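Uncharacterized protein (Burkholderia cenocepacia, PDB 6ANS) is of unknown function but belongs to the DUF1214 family and holds a phosphate and a sodium ion in the crystal. Local coordinates at residues Y277-W283 and G361-W367; F245-A250 and N310-E314; F321-V325 and N351-A356. All blocks are in the same frame, centred on the assembly; numbering follows the deposited sequence.

How the contacts relate
The three contacts lie in the C-terminal half of the chain. Contact 1 joins strands 276-284 and 360-368 of a four-stranded antiparallel sheet. Contact 2, with its centre about 11 Å away, packs helix 224-251 against the loop that follows strand 303-309 of this sheet, and T362 of contact 1 reaches N310 of contact 2. Contact 3 links strand 324-326, at the far edge of the same sheet, to strand 351-354 of the neighbouring mixed sheet; its centre is about 14 Å from that of contact 1. Along the chain contacts 1 and 2 interlock, whereas contact 3 is nested within the loop that contact 1 closes. Together they tie one sheet to a helix and to a second sheet.

Contact 1: Y277-W283 and G361-W367; sequences YYYHSCW and GTICWRW. With PO4 (phosphate ion), chain E; EDO (1,2-ethanediol), chain H.
R366 and Y278 hold a phosphate ion, probably from the crystallisation liquor, by three of its oxygens: R366 NE to O1 at 2.7 Å, R366 NH2 to O2 at 2.9 Å, and the Y278 hydroxyl to O4 in a very short bond, with D273 N also bonding that hydroxyl. The phosphate lies at the edge of the guanidinium and also near the plane of the Y278 ring. The R366 chain is extended from CG to NE (chi2 178°), which carries the guanidinium out to the ion, while N305 and Q307 take its NH1. Y111 OH and R194 NE also bond the phosphate. Beside this site H280 NE2 donates to an ethanediol oxygen, O2, which sits over one face of Y278.

The strands form a regular antiparallel pair, with hydrogen-bonded pairs at Y277-W367, Y279-W365, S281-I363 and W283-G361. On the face opposite the phosphate, Y279, W365 and W367 form an aromatic cluster. The W367 indole meets the Y279 hydroxyl at its edge, through a weak bond from NE1 to OH of 3.0 Å; V374 O is the stronger acceptor for that NE1, and H375 holds the hydroxyl.

At the other end W283 folds back over G361. Its CG sits between the backbone N and the carbonyl carbon (chi1 59°), laying the five-membered ring over G361 CA in a CH-pi contact, 3.7 Å from CA to the centroid. The indole NE1 adds a weak bond to T362 O.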
loop_
_atom_site.group_PDB
_atom_site.type_symbol
_atom_site.label_atom_id
_atom_site.label_comp_id
_atom_site.label_asym_id
_atom_site.label_seq_id
_atom_site.Cartn_x
_atom_site.Cartn_y
_atom_site.Cartn_z
ATOM N N TYR A 277 16.131 -22.876 -7.616
ATOM C CA TYR A 277 15.908 -24.185 -7.027
ATOM C C TYR A 277 15.552 -23.971 -5.559
ATOM O O TYR A 277 16.319 -23.342 -4.816
ATOM C CB TYR A 277 17.164 -25.047 -7.192
ATOM C CG TYR A 277 16.979 -26.511 -6.895
ATOM C CD1 TYR A 277 17.146 -27.000 -5.609
ATOM C CD2 TYR A 277 16.679 -27.416 -7.912
ATOM C CE1 TYR A 277 17.009 -28.349 -5.330
ATOM C CE2 TYR A 277 16.530 -28.780 -7.643
ATOM C CZ TYR A 277 16.698 -29.232 -6.349
ATOM O OH TYR A 277 16.554 -30.564 -6.050
ATOM N N TYR A 278 14.376 -24.448 -5.159
ATOM C CA TYR A 278 13.794 -24.157 -3.855
ATOM C C TYR A 278 13.908 -25.338 -2.897
ATOM O O TYR A 278 13.815 -26.506 -3.298
ATOM C CB TYR A 278 12.316 -23.793 -3.989
ATOM C CG TYR A 278 11.999 -22.566 -4.826
ATOM C CD1 TYR A 278 11.816 -21.317 -4.219
ATOM C CD2 TYR A 278 11.833 -22.658 -6.206
ATOM C CE1 TYR A 278 11.507 -20.189 -4.974
ATOM C CE2 TYR A 278 11.523 -21.532 -6.972
ATOM C CZ TYR A 278 11.362 -20.295 -6.343
ATOM O OH TYR A 278 11.035 -19.172 -7.073
ATOM N N TYR A 279 14.086 -25.012 -1.613
ATOM C CA TYR A 279 13.869 -25.924 -0.491
ATOM C C TYR A 279 12.888 -25.261 0.464
ATOM O O TYR A 279 13.094 -24.107 0.858
ATOM C CB TYR A 279 15.165 -26.235 0.266
ATOM C CG TYR A 279 16.328 -26.694 -0.593
ATOM C CD1 TYR A 279 16.799 -27.999 -0.521
ATOM C CD2 TYR A 279 16.971 -25.815 -1.454
ATOM C CE1 TYR A 279 17.879 -28.426 -1.306
ATOM C CE2 TYR A 279 18.041 -26.235 -2.248
ATOM C CZ TYR A 279 18.488 -27.540 -2.164
ATOM O OH TYR A 279 19.555 -27.942 -2.928
ATOM N N HIS A 280 11.826 -25.982 0.830
ATOM C CA HIS A 280 10.829 -25.509 1.778
ATOM C C HIS A 280 10.669 -26.527 2.896
ATOM O O HIS A 280 10.578 -27.731 2.639
ATOM C CB HIS A 280 9.449 -25.296 1.119
ATOM C CG HIS A 280 9.393 -24.184 0.112
ATOM N ND1 HIS A 280 9.476 -22.851 0.462
ATOM C CD2 HIS A 280 9.199 -24.207 -1.231
ATOM C CE1 HIS A 280 9.374 -22.104 -0.625
ATOM N NE2 HIS A 280 9.200 -22.900 -1.666
ATOM N N SER A 281 10.559 -26.047 4.131
ATOM C CA SER A 281 10.231 -26.947 5.226
ATOM C C SER A 281 9.588 -26.158 6.356
ATOM O O SER A 281 9.470 -24.929 6.301
ATOM C CB SER A 281 11.468 -27.686 5.727
ATOM O OG SER A 281 11.096 -28.876 6.420
ATOM N N CYS A 282 9.182 -26.884 7.395
ATOM C CA CYS A 282 8.759 -26.280 8.645
ATOM C C CYS A 282 9.793 -26.596 9.716
ATOM O O CYS A 282 10.577 -27.543 9.594
ATOM C CB CYS A 282 7.363 -26.767 9.068
ATOM S SG CYS A 282 7.265 -28.498 9.565
ATOM N N TRP A 283 9.806 -25.772 10.760
ATOM C CA TRP A 283 10.759 -25.924 11.847
ATOM C C TRP A 283 10.037 -25.724 13.173
ATOM O O TRP A 283 9.000 -25.060 13.245
ATOM C CB TRP A 283 11.932 -24.936 11.726
ATOM C CG TRP A 283 11.500 -23.503 11.722
ATOM C CD1 TRP A 283 11.169 -22.750 10.641
ATOM C CD2 TRP A 283 11.306 -22.665 12.868
ATOM N NE1 TRP A 283 10.803 -21.483 11.037
ATOM C CE2 TRP A 283 10.893 -21.404 12.400
ATOM C CE3 TRP A 283 11.476 -22.850 14.241
ATOM C CZ2 TRP A 283 10.636 -20.332 13.258
ATOM C CZ3 TRP A 283 11.214 -21.785 15.093
ATOM C CH2 TRP A 283 10.788 -20.544 14.597
ATOM N N GLY A 361 7.710 -22.435 12.691
ATOM C CA GLY A 361 7.520 -21.668 11.474
ATOM C C GLY A 361 7.902 -22.480 10.261
ATOM O O GLY A 361 7.999 -23.710 10.325
ATOM N N THR A 362 8.117 -21.784 9.148
ATOM C CA THR A 362 8.631 -22.410 7.940
ATOM C C THR A 362 9.947 -21.745 7.554
ATOM O O THR A 362 10.339 -20.711 8.105
ATOM C CB THR A 362 7.633 -22.328 6.776
ATOM O OG1 THR A 362 7.253 -20.962 6.560
ATOM C CG2 THR A 362 6.384 -23.179 7.060
ATOM N N ILE A 363 10.631 -22.368 6.604
ATOM C CA ILE A 363 11.976 -21.962 6.215
ATOM C C ILE A 363 12.145 -22.278 4.735
ATOM O O ILE A 363 11.628 -23.289 4.244
ATOM C CB ILE A 363 13.036 -22.659 7.099
ATOM C CG1 ILE A 363 14.453 -22.227 6.735
ATOM C CG2 ILE A 363 12.936 -24.179 6.977
ATOM C CD1 ILE A 363 15.467 -22.692 7.755
ATOM N N CYS A 364 12.855 -21.397 4.023
ATOM C CA CYS A 364 13.084 -21.531 2.586
ATOM C C CYS A 364 14.540 -21.235 2.235
ATOM O O CYS A 364 15.088 -20.205 2.643
ATOM C CB CYS A 364 12.168 -20.584 1.794
ATOM S SG CYS A 364 12.459 -20.542 -0.014
ATOM N N TRP A 365 15.145 -22.126 1.449
ATOM C CA TRP A 365 16.483 -21.964 0.916
ATOM C C TRP A 365 16.391 -21.883 -0.603
ATOM O O TRP A 365 15.596 -22.601 -1.220
ATOM C CB TRP A 365 17.375 -23.137 1.349
ATOM C CG TRP A 365 18.850 -22.980 1.030
ATOM C CD1 TRP A 365 19.426 -22.909 -0.214
ATOM C CD2 TRP A 365 19.930 -22.917 1.972
ATOM N NE1 TRP A 365 20.793 -22.794 -0.096
ATOM C CE2 TRP A 365 21.128 -22.793 1.233
ATOM C CE3 TRP A 365 20.001 -22.955 3.369
ATOM C CZ2 TRP A 365 22.378 -22.689 1.844
ATOM C CZ3 TRP A 365 21.247 -22.855 3.975
ATOM C CH2 TRP A 365 22.420 -22.730 3.210
ATOM N N ARG A 366 17.184 -20.992 -1.204
ATOM C CA ARG A 366 17.208 -20.812 -2.653
ATOM C C ARG A 366 18.624 -20.926 -3.183
ATOM O O ARG A 366 19.526 -20.258 -2.674
ATOM C CB ARG A 366 16.667 -19.448 -3.069
ATOM C CG ARG A 366 15.182 -19.228 -2.834
ATOM C CD ARG A 366 14.845 -17.802 -3.263
ATOM N NE ARG A 366 13.518 -17.403 -2.823
ATOM C CZ ARG A 366 13.226 -17.013 -1.584
ATOM N NH1 ARG A 366 14.175 -16.990 -0.653
ATOM N NH2 ARG A 366 11.978 -16.667 -1.271
ATOM N N TRP A 367 18.810 -21.744 -4.219
ATOM C CA TRP A 367 19.908 -21.573 -5.167
ATOM C C TRP A 367 19.357 -20.892 -6.413
ATOM O O TRP A 367 18.333 -21.321 -6.952
ATOM C CB TRP A 367 20.559 -22.899 -5.577
ATOM C CG TRP A 367 21.078 -23.779 -4.477
ATOM C CD1 TRP A 367 20.681 -25.053 -4.198
ATOM C CD2 TRP A 367 22.115 -23.469 -3.535
ATOM N NE1 TRP A 367 21.399 -25.555 -3.139
ATOM C CE2 TRP A 367 22.284 -24.601 -2.711
ATOM C CE3 TRP A 367 22.910 -22.346 -3.305
ATOM C CZ2 TRP A 367 23.214 -24.639 -1.668
ATOM C CZ3 TRP A 367 23.836 -22.384 -2.267
ATOM C CH2 TRP A 367 23.974 -23.523 -1.461
HETATM P P PO4 E . 10.646 -16.348 -4.973
HETATM O O1 PO4 E . 12.107 -16.718 -5.046
HETATM O O2 PO4 E . 10.217 -16.527 -3.552
HETATM O O3 PO4 E . 10.412 -14.930 -5.428
HETATM O O4 PO4 E . 9.909 -17.287 -5.894
HETATM C C1 EDO H . 7.032 -19.726 -4.285
HETATM O O1 EDO H . 7.954 -18.622 -4.375
HETATM C C2 EDO H . 7.661 -21.032 -4.784
HETATM O O2 EDO H . 8.555 -21.610 -3.813
HETATM O O HOH W 1 9.192 -21.860 3.226
#

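Contact 2: F245-A250 and N310-E314; sequences FADWAA and NYWME
A249 CB rests on one face of the Y311 ring in a CH-pi contact, 3.7 Å from the ring centroid and offset toward the rim. This is helix-on-loop packing: a short length of helix 224-251 meets a type I beta turn, N310 to M313, in the loop after strand 303-309. Y311 CG lies anti to its own N (chi1 -175°), which carries the ring alongside the helix and puts the hydroxyl next to A250. W312 turns an edge toward A246 CB.

M313, a selenomethionine, also reaches the helix. Its side chain crosses those of F245 and W248 at about a right angle, with SE 3.9 Å from W248 CB and 4.0 Å from F245 CB. The selenium comes at the F245 ring obliquely, in a Met-aromatic contact, and a bend at chi3 (63°) turns CE to the edge of the W248 indole.

No direct hydrogen bond spans the two segments; two waters do the bridging. One donates hydrogen bonds to Y311 O and, weakly, to F245 O. The other accepts from the Y311 hydroxyl at 2.7 Å from OH and donates to A246 O.

Farther out, W312 NE1 bonds to T62 O and its ring meets that of Y69. M313 N to N310 O closes the turn, and the N310 side chain ties it to E314: OD1 accepts from E314 N, and ND2, which also bonds E65, reaches E314 OE1 at 3.0 Å on that oxygen's anti lone pair.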
loop_
_atom_site.group_PDB
_atom_site.type_symbol
_atom_site.label_atom_id
_atom_site.label_comp_id
_atom_site.label_asym_id
_atom_site.label_seq_id
_atom_site.Cartn_x
_atom_site.Cartn_y
_atom_site.Cartn_z
ATOM N N PHE A 245 -1.052 -22.040 0.844
ATOM C CA PHE A 245 0.215 -22.151 1.553
ATOM C C PHE A 245 0.065 -22.763 2.938
ATOM O O PHE A 245 1.050 -23.293 3.469
ATOM C CB PHE A 245 0.892 -20.785 1.574
ATOM C CG PHE A 245 1.347 -20.361 0.207
ATOM C CD1 PHE A 245 2.333 -21.091 -0.453
ATOM C CD2 PHE A 245 0.726 -19.315 -0.454
ATOM C CE1 PHE A 245 2.745 -20.737 -1.745
ATOM C CE2 PHE A 245 1.108 -18.964 -1.729
ATOM C CZ PHE A 245 2.129 -19.680 -2.381
ATOM N N ALA A 246 -1.142 -22.767 3.503
ATOM C CA ALA A 246 -1.369 -23.573 4.699
ATOM C C ALA A 246 -1.336 -25.066 4.375
ATOM O O ALA A 246 -0.851 -25.867 5.183
ATOM C CB ALA A 246 -2.704 -23.208 5.345
ATOM N N ASP A 247 -1.851 -25.462 3.202
ATOM C CA ASP A 247 -1.678 -26.848 2.757
ATOM C C ASP A 247 -0.198 -27.206 2.638
ATOM O O ASP A 247 0.220 -28.293 3.057
ATOM C CB ASP A 247 -2.385 -27.082 1.422
ATOM C CG ASP A 247 -3.901 -27.042 1.542
ATOM O OD1 ASP A 247 -4.438 -27.093 2.679
ATOM O OD2 ASP A 247 -4.556 -26.934 0.484
ATOM N N TRP A 248 0.607 -26.313 2.054
ATOM C CA TRP A 248 2.045 -26.563 1.946
ATOM C C TRP A 248 2.680 -26.740 3.320
ATOM O O TRP A 248 3.424 -27.699 3.557
ATOM C CB TRP A 248 2.733 -25.401 1.229
ATOM C CG TRP A 248 2.600 -25.413 -0.243
ATOM C CD1 TRP A 248 1.598 -25.981 -0.977
ATOM C CD2 TRP A 248 3.512 -24.827 -1.180
ATOM N NE1 TRP A 248 1.831 -25.774 -2.318
ATOM C CE2 TRP A 248 3.001 -25.072 -2.467
ATOM C CE3 TRP A 248 4.705 -24.102 -1.051
ATOM C CZ2 TRP A 248 3.643 -24.630 -3.617
ATOM C CZ3 TRP A 248 5.348 -23.668 -2.196
ATOM C CH2 TRP A 248 4.819 -23.934 -3.462
ATOM N N ALA A 249 2.436 -25.789 4.227
ATOM C CA ALA A 249 3.111 -25.832 5.518
ATOM C C ALA A 249 2.772 -27.114 6.257
ATOM O O ALA A 249 3.666 -27.780 6.795
ATOM C CB ALA A 249 2.749 -24.601 6.358
ATOM N N ALA A 250 1.488 -27.501 6.262
ATOM C CA ALA A 250 1.120 -28.749 6.924
ATOM C C ALA A 250 1.769 -29.954 6.251
ATOM O O ALA A 250 2.115 -30.928 6.931
ATOM C CB ALA A 250 -0.407 -28.920 6.962
ATOM N N ASN A 310 7.184 -17.407 9.464
ATOM C CA ASN A 310 6.201 -17.977 10.376
ATOM C C ASN A 310 5.458 -19.123 9.684
ATOM O O ASN A 310 5.766 -19.502 8.550
ATOM C CB ASN A 310 5.245 -16.904 10.902
ATOM C CG ASN A 310 4.366 -16.287 9.827
ATOM O OD1 ASN A 310 4.282 -16.757 8.682
ATOM N ND2 ASN A 310 3.698 -15.209 10.203
ATOM N N TYR A 311 4.468 -19.695 10.380
ATOM C CA TYR A 311 3.764 -20.844 9.820
ATOM C C TYR A 311 3.020 -20.490 8.541
ATOM O O TYR A 311 2.834 -21.354 7.677
ATOM C CB TYR A 311 2.784 -21.437 10.831
ATOM C CG TYR A 311 2.147 -22.708 10.308
ATOM C CD1 TYR A 311 2.813 -23.925 10.401
ATOM C CD2 TYR A 311 0.892 -22.688 9.706
ATOM C CE1 TYR A 311 2.255 -25.090 9.931
ATOM C CE2 TYR A 311 0.305 -23.858 9.245
ATOM C CZ TYR A 311 0.997 -25.053 9.353
ATOM O OH TYR A 311 0.444 -26.217 8.883
ATOM N N TRP A 312 2.579 -19.239 8.412
ATOM C CA TRP A 312 1.848 -18.745 7.247
ATOM C C TRP A 312 2.750 -18.446 6.055
ATOM O O TRP A 312 2.264 -17.925 5.041
ATOM C CB TRP A 312 1.053 -17.499 7.678
ATOM C CG TRP A 312 0.329 -17.830 8.967
ATOM C CD1 TRP A 312 0.553 -17.298 10.211
ATOM C CD2 TRP A 312 -0.665 -18.845 9.141
ATOM N NE1 TRP A 312 -0.263 -17.907 11.137
ATOM C CE2 TRP A 312 -1.024 -18.854 10.506
ATOM C CE3 TRP A 312 -1.307 -19.730 8.268
ATOM C CZ2 TRP A 312 -1.995 -19.715 11.019
ATOM C CZ3 TRP A 312 -2.272 -20.591 8.781
ATOM C CH2 TRP A 312 -2.604 -20.574 10.145
HETATM N N MSE A 313 4.044 -18.752 6.164
HETATM C CA MSE A 313 5.020 -18.586 5.087
HETATM C C MSE A 313 5.192 -17.114 4.730
HETATM O O MSE A 313 5.516 -16.744 3.602
HETATM C CB MSE A 313 4.633 -19.456 3.872
HETATM C CG MSE A 313 4.547 -20.930 4.286
HETATM SE SE MSE A 313 4.428 -22.239 2.794
HETATM C CE MSE A 313 6.193 -21.848 1.988
ATOM N N GLU A 314 4.982 -16.265 5.723
ATOM C CA GLU A 314 5.480 -14.904 5.661
ATOM C C GLU A 314 6.877 -14.911 6.246
ATOM O O GLU A 314 7.080 -15.457 7.335
ATOM C CB GLU A 314 4.630 -13.947 6.485
ATOM C CG GLU A 314 3.162 -13.870 6.180
ATOM C CD GLU A 314 2.505 -12.909 7.161
ATOM O OE1 GLU A 314 2.460 -13.238 8.360
ATOM O OE2 GLU A 314 2.105 -11.807 6.744
HETATM O O HOH W 2 1.009 -21.341 5.507
HETATM O O HOH W 3 -2.015 -25.901 7.715
#

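Contact 3: F321-V325 and N351-A356; sequences FDICV and NWLDTA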
loop_
_atom_site.group_PDB
_atom_site.type_symbol
_atom_site.label_atom_id
_atom_site.label_comp_id
_atom_site.label_asym_id
_atom_site.label_seq_id
_atom_site.Cartn_x
_atom_site.Cartn_y
_atom_site.Cartn_z
ATOM N N PHE A 321 14.608 -7.861 12.624
ATOM C CA PHE A 321 15.250 -9.091 13.049
ATOM C C PHE A 321 16.098 -9.604 11.898
ATOM O O PHE A 321 15.762 -9.394 10.728
ATOM C CB PHE A 321 14.219 -10.165 13.477
ATOM C CG PHE A 321 13.291 -9.726 14.579
ATOM C CD1 PHE A 321 13.705 -9.739 15.901
ATOM C CD2 PHE A 321 11.990 -9.337 14.291
ATOM C CE1 PHE A 321 12.838 -9.341 16.923
ATOM C CE2 PHE A 321 11.117 -8.943 15.301
ATOM C CZ PHE A 321 11.540 -8.944 16.620
ATOM N N ASP A 322 17.199 -10.276 12.237
ATOM C CA ASP A 322 18.076 -10.904 11.248
ATOM C C ASP A 322 17.498 -12.278 10.922
ATOM O O ASP A 322 17.782 -13.267 11.599
ATOM C CB ASP A 322 19.501 -11.013 11.784
ATOM C CG ASP A 322 20.083 -9.664 12.166
ATOM O OD1 ASP A 322 19.868 -8.692 11.414
ATOM O OD2 ASP A 322 20.735 -9.565 13.228
ATOM N N ILE A 323 16.678 -12.351 9.870
ATOM C CA ILE A 323 15.926 -13.572 9.605
ATOM C C ILE A 323 16.171 -14.047 8.177
ATOM O O ILE A 323 15.486 -14.952 7.679
ATOM C CB ILE A 323 14.425 -13.370 9.904
ATOM C CG1 ILE A 323 13.840 -12.194 9.109
ATOM C CG2 ILE A 323 14.228 -13.133 11.424
ATOM C CD1 ILE A 323 13.252 -12.576 7.752
ATOM N N CYS A 324 17.160 -13.452 7.520
ATOM C CA CYS A 324 17.569 -13.843 6.178
ATOM C C CYS A 324 19.082 -13.689 6.063
ATOM O O CYS A 324 19.641 -12.666 6.463
ATOM C CB CYS A 324 16.887 -12.999 5.096
ATOM S SG CYS A 324 17.182 -13.631 3.419
ATOM N N VAL A 325 19.723 -14.696 5.491
ATOM C CA VAL A 325 21.159 -14.719 5.239
ATOM C C VAL A 325 21.363 -15.087 3.776
ATOM O O VAL A 325 20.685 -15.985 3.262
ATOM C CB VAL A 325 21.858 -15.720 6.179
ATOM C CG1 VAL A 325 23.131 -16.193 5.594
ATOM C CG2 VAL A 325 22.135 -15.057 7.518
ATOM N N ASN A 351 26.715 -17.421 11.188
ATOM C CA ASN A 351 25.569 -16.960 10.417
ATOM C C ASN A 351 24.291 -17.375 11.134
ATOM O O ASN A 351 24.158 -18.522 11.568
ATOM C CB ASN A 351 25.600 -17.546 9.007
ATOM C CG ASN A 351 26.905 -17.250 8.285
ATOM O OD1 ASN A 351 27.361 -16.113 8.265
ATOM N ND2 ASN A 351 27.501 -18.273 7.677
ATOM N N TRP A 352 23.354 -16.438 11.267
ATOM C CA TRP A 352 22.283 -16.576 12.242
ATOM C C TRP A 352 20.929 -16.203 11.652
ATOM O O TRP A 352 20.799 -15.187 10.964
ATOM C CB TRP A 352 22.591 -15.692 13.457
ATOM C CG TRP A 352 21.552 -15.675 14.515
ATOM C CD1 TRP A 352 20.907 -16.747 15.051
ATOM C CD2 TRP A 352 21.025 -14.517 15.170
ATOM N NE1 TRP A 352 20.018 -16.329 16.010
ATOM C CE2 TRP A 352 20.073 -14.963 16.104
ATOM C CE3 TRP A 352 21.282 -13.143 15.071
ATOM C CZ2 TRP A 352 19.365 -14.088 16.929
ATOM C CZ3 TRP A 352 20.579 -12.276 15.890
ATOM C CH2 TRP A 352 19.628 -12.752 16.804
ATOM N N LEU A 353 19.921 -17.024 11.937
ATOM C CA LEU A 353 18.522 -16.684 11.704
ATOM C C LEU A 353 17.813 -16.594 13.057
ATOM O O LEU A 353 17.763 -17.582 13.801
ATOM C CB LEU A 353 17.845 -17.716 10.795
ATOM C CG LEU A 353 18.478 -17.914 9.418
ATOM C CD1 LEU A 353 17.739 -18.970 8.620
ATOM C CD2 LEU A 353 18.577 -16.589 8.626
ATOM N N ASP A 354 17.271 -15.413 13.369
ATOM C CA ASP A 354 16.643 -15.132 14.659
ATOM C C ASP A 354 15.217 -15.687 14.676
ATOM O O ASP A 354 14.409 -15.340 13.808
ATOM C CB ASP A 354 16.629 -13.619 14.893
ATOM C CG ASP A 354 16.094 -13.221 16.264
ATOM O OD1 ASP A 354 15.502 -14.065 16.978
ATOM O OD2 ASP A 354 16.256 -12.034 16.621
ATOM N N THR A 355 14.899 -16.540 15.661
ATOM C CA THR A 355 13.545 -17.093 15.723
ATOM C C THR A 355 12.503 -16.054 16.135
ATOM O O THR A 355 11.304 -16.287 15.932
ATOM C CB THR A 355 13.471 -18.303 16.667
ATOM O OG1 THR A 355 13.983 -17.959 17.962
ATOM C CG2 THR A 355 14.247 -19.497 16.078
ATOM N N ALA A 356 12.927 -14.923 16.700
ATOM C CA ALA A 356 12.062 -13.748 16.840
ATOM C C ALA A 356 10.760 -14.080 17.572
ATOM O O ALA A 356 9.664 -13.694 17.157
ATOM C CB ALA A 356 11.774 -13.128 15.465
HETATM O O HOH W 4 17.577 -10.147 15.105
#
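The 321-325 and 351-356 backbones run in roughly opposite directions, 149° apart end to end, and come closest at I323 and L353, whose CA atoms are 4.6 Å apart. They bring together two sheets of the C-terminal half: strand 324-326 belongs to the antiparallel sheet and strand 351-354 to the mixed one, and each is an edge strand of its sheet within the chain. A single direct hydrogen bond joins them, D354 N to D322 O at 2.8 Å and nearly straight (165°), with L353 CA adding a CA-H...O contact to the same oxygen.

Next to this bond, L353 and V325 pack. L353 CD2 reaches the I323 carbonyl carbon at 3.5 Å and lies 4.0 Å from V325 CG2, the two side chains crossing at a slant. L353 also touches V306 of the antiparallel sheet and V340 and V342 of its own, so it sits between the two. The side chains of D322, which is exposed, and W352 cross at about a right angle, their planes 75° apart, and D322 OD2 approaches the indole obliquely, 3.8 Å from W352 CZ3; the indole NE1 is held by A343 O.

At the far end A356 CB sits squarely over the centre of the F321 ring, a CH-pi contact 3.9 Å from the centroid. P219 of the second subunit also packs against F321. An Asx turn places A356: its N donates to D354 OD1, which it meets from above the carboxylate plane. The other carboxylate oxygen, D354 OD2, accepts from a water that in turn accepts from D322 N, 2.9 Å from the water oxygen.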